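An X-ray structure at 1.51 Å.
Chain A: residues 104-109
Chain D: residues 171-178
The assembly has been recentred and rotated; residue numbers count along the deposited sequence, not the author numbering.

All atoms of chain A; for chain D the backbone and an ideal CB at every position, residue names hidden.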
# COMPACT_ATOMS: atom_id res chain seq x y z
N ILE A 104 -20.29 -18.90 -13.12
CA ILE A 104 -18.89 -18.29 -13.05
C ILE A 104 -19.06 -17.04 -12.17
O ILE A 104 -19.94 -16.16 -12.43
CB ILE A 104 -18.44 -17.85 -14.43
CG1 ILE A 104 -18.32 -19.10 -15.41
CG2 ILE A 104 -17.04 -17.21 -14.26
CD1 ILE A 104 -18.20 -18.62 -16.89
N TYR A 105 -18.22 -16.94 -11.11
CA TYR A 105 -18.07 -15.65 -10.40
C TYR A 105 -16.87 -14.88 -10.94
O TYR A 105 -15.78 -15.51 -11.02
CB TYR A 105 -17.77 -15.90 -8.92
CG TYR A 105 -18.91 -16.48 -8.14
CD1 TYR A 105 -19.17 -17.88 -8.09
CD2 TYR A 105 -19.71 -15.63 -7.35
CE1 TYR A 105 -20.23 -18.37 -7.29
CE2 TYR A 105 -20.76 -16.13 -6.60
CZ TYR A 105 -20.98 -17.46 -6.56
OH TYR A 105 -22.02 -17.96 -5.74
N TRP A 106 -17.06 -13.68 -11.31
CA TRP A 106 -16.01 -12.84 -11.90
C TRP A 106 -15.56 -11.86 -10.86
O TRP A 106 -16.33 -10.96 -10.44
CB TRP A 106 -16.55 -12.02 -13.09
CG TRP A 106 -17.05 -12.91 -14.24
CD1 TRP A 106 -18.36 -13.30 -14.45
CD2 TRP A 106 -16.27 -13.48 -15.24
NE1 TRP A 106 -18.40 -14.04 -15.70
CE2 TRP A 106 -17.12 -14.17 -16.11
CE3 TRP A 106 -14.90 -13.43 -15.50
CZ2 TRP A 106 -16.63 -14.81 -17.29
CZ3 TRP A 106 -14.36 -14.06 -16.67
CH2 TRP A 106 -15.28 -14.74 -17.52
N LEU A 107 -14.36 -11.98 -10.34
CA LEU A 107 -13.92 -10.97 -9.31
C LEU A 107 -13.55 -9.69 -9.93
O LEU A 107 -13.52 -8.64 -9.23
CB LEU A 107 -12.68 -11.50 -8.55
CG LEU A 107 -12.91 -12.79 -7.78
CD1 LEU A 107 -11.73 -12.94 -6.78
CD2 LEU A 107 -14.23 -12.87 -6.94
N ASN A 108 -13.19 -9.66 -11.26
CA ASN A 108 -12.93 -8.46 -12.03
C ASN A 108 -11.71 -7.62 -11.61
O ASN A 108 -11.61 -6.52 -12.03
CB ASN A 108 -14.19 -7.50 -12.08
CG ASN A 108 -15.40 -8.12 -12.91
OD1 ASN A 108 -16.51 -8.19 -12.40
ND2 ASN A 108 -15.14 -8.44 -13.98
N TYR A 109 -10.80 -8.26 -10.92
CA TYR A 109 -9.50 -7.53 -10.76
C TYR A 109 -8.83 -7.42 -12.16
O TYR A 109 -9.03 -8.32 -13.02
CB TYR A 109 -8.55 -8.27 -9.74
CG TYR A 109 -9.17 -8.18 -8.34
CD1 TYR A 109 -8.99 -7.00 -7.63
CD2 TYR A 109 -9.81 -9.25 -7.79
CE1 TYR A 109 -9.57 -6.82 -6.37
CE2 TYR A 109 -10.37 -9.14 -6.45
CZ TYR A 109 -10.27 -7.91 -5.85
OH TYR A 109 -10.91 -7.81 -4.62
N UNK D 171 -18.38 -3.82 -5.87
CA UNK D 171 -18.49 -5.04 -5.04
C UNK D 171 -19.52 -6.04 -5.59
O UNK D 171 -20.47 -6.45 -4.93
CB UNK D 171 -18.87 -4.66 -3.61
N UNK D 172 -19.19 -6.46 -6.85
CA UNK D 172 -20.21 -7.17 -7.60
C UNK D 172 -20.41 -8.56 -7.02
O UNK D 172 -21.47 -9.17 -7.37
CB UNK D 172 -19.83 -7.25 -9.08
N UNK D 173 -19.57 -9.20 -6.18
CA UNK D 173 -19.87 -10.54 -5.70
C UNK D 173 -21.06 -10.43 -4.73
O UNK D 173 -21.78 -11.43 -4.56
CB UNK D 173 -18.65 -11.18 -5.03
N UNK D 174 -21.36 -9.27 -4.10
CA UNK D 174 -22.55 -9.15 -3.23
C UNK D 174 -23.77 -9.46 -4.15
O UNK D 174 -24.61 -10.21 -3.67
CB UNK D 174 -22.65 -7.76 -2.59
N UNK D 175 -23.83 -8.92 -5.34
CA UNK D 175 -25.04 -9.11 -6.18
C UNK D 175 -25.07 -10.56 -6.56
O UNK D 175 -26.15 -11.24 -6.48
CB UNK D 175 -25.04 -8.22 -7.42
N UNK D 176 -23.88 -11.17 -6.83
CA UNK D 176 -23.89 -12.57 -7.22
C UNK D 176 -24.35 -13.50 -6.15
O UNK D 176 -24.79 -14.61 -6.46
CB UNK D 176 -22.49 -12.99 -7.67
N UNK D 177 -24.26 -13.15 -4.85
CA UNK D 177 -24.69 -14.02 -3.75
C UNK D 177 -26.00 -13.57 -3.22
O UNK D 177 -26.42 -14.13 -2.20
CB UNK D 177 -23.66 -14.05 -2.62
N UNK D 178 -26.65 -12.63 -3.87
CA UNK D 178 -28.05 -12.29 -3.54
C UNK D 178 -28.24 -11.01 -2.74
O UNK D 178 -29.36 -10.70 -2.32
CB UNK D 178 -28.68 -13.44 -2.75

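Chain A presents a strand, and the short helix of chain D runs nearly antiparallel to it, at 167°, with 8.9 Å between the axes.

Position 171 has its CA-to-CB bond pointing away from chain A, and no atom of the strand lies within 5.5 Å of the ideal CB. Chain A sets no demand here, so many residues would do. The deposited residue is Ser171(D); Ser171(D) O accepts a hydrogen bond from the backbone N of position 174 at 3.1 Å.

Position 172 points toward chain A. The ideal CB lies 5.3 Å from Trp106(A) O, a backbone acceptor. A side chain with a donor two or three bonds beyond CB would suit, such as asparagine or glutamine; a longer basic chain could also be considered. The deposited residue is Asn172(D), with chi1 in the p well. Its ND2 donates to Trp106(A) O at 3.0 Å, with an angle of 161° at the hydrogen, so the bond is nearly straight. This is the only direct hydrogen bond between the two stretches. The other end of the amide is also used: water 3 donates to Asn172(D) OD1 at 3.3 Å and to Leu107(A) O at 2.6 Å.

Position 173 points sideways. The ideal CB is 5.1 Å from both Leu107(A) CD2 and Tyr105(A) CD2, which leaves room for a few carbons between two apolar groups. Leucine, isoleucine or methionine would suit. The deposited residue is Ile173(D), with both chi angles in the m well. This brings the end of the side chain nearer to the strand. Its CD1 packs 3.7 Å from Leu107(A) CD2 and 4.3 Å from Tyr105(A) CD2, where it meets the edge of the tyrosine ring.

Positions 174 and 175 are out of reach of the strand. Chain A offers no basis for choice, and any helix-compatible residue could fit. They are Asp174(D) and Ile175(D). Both carboxylate oxygens of Asp174(D) are hydrogen-bonded elsewhere in the structure.

Position 176 points toward chain A, with the ideal CB only 3.7 Å from Tyr105(A) CE2. CB itself lies against the ring. Alanine would fit, and so would a short polar chain that turns off the ring and reaches, through water, the backbone N of Trp106(A). The deposited residue is Asp176(D). Its CB rests 3.7 Å from Tyr105(A) CE2. Water 2 donates to Asp176(D) OD1 at 2.7 Å and accepts from Trp106(A) N at 2.9 Å. Water 1 links the backbone, donating to Asp176(D) O and to Tyr105(A) OH, both at 2.8 Å.

Position 177 leaves helical geometry. Its CB points sideways, 5.3 Å from Tyr105(A) OH, so a branched or longer apolar residue could touch the ring. It is Ile177(D), whose CG2 lies 4.1 Å from Tyr105(A) CE2.

Position 178 has phi 103° and psi 7°. A CB would jam against the preceding carbonyl O, which calls for glycine. It is Gly178(D).

Chain D (171-178) SNIDIDIG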
# COMPACT_ATOMS: atom_id res chain seq x y z
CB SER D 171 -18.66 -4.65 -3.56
OG SER D 171 -18.25 -5.74 -2.73
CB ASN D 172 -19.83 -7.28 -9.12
CG ASN D 172 -18.59 -8.15 -9.36
OD1 ASN D 172 -17.54 -7.76 -8.98
ND2 ASN D 172 -18.74 -9.35 -9.79
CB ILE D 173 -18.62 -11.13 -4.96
CG1 ILE D 173 -17.45 -11.14 -5.95
CG2 ILE D 173 -18.86 -12.57 -4.50
CD1 ILE D 173 -17.76 -11.85 -7.39
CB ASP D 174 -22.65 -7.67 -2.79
CG ASP D 174 -21.79 -7.32 -1.64
OD1 ASP D 174 -21.79 -6.06 -1.36
OD2 ASP D 174 -21.16 -8.22 -1.06
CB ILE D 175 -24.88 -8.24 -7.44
CG1 ILE D 175 -25.32 -6.77 -7.29
CG2 ILE D 175 -25.79 -8.72 -8.57
CD1 ILE D 175 -24.78 -5.96 -6.07
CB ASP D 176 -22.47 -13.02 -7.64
CG ASP D 176 -21.94 -12.25 -8.82
OD1 ASP D 176 -20.72 -12.08 -8.91
OD2 ASP D 176 -22.75 -11.66 -9.63
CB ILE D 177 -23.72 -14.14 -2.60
CG1 ILE D 177 -23.48 -12.77 -1.89
CG2 ILE D 177 -22.30 -14.69 -3.08
CD1 ILE D 177 -22.94 -12.92 -0.46
O HOH W 1 -24.72 -17.24 -5.55
O HOH W 2 -19.70 -12.40 -11.35
O HOH W 3 -14.96 -8.36 -7.09
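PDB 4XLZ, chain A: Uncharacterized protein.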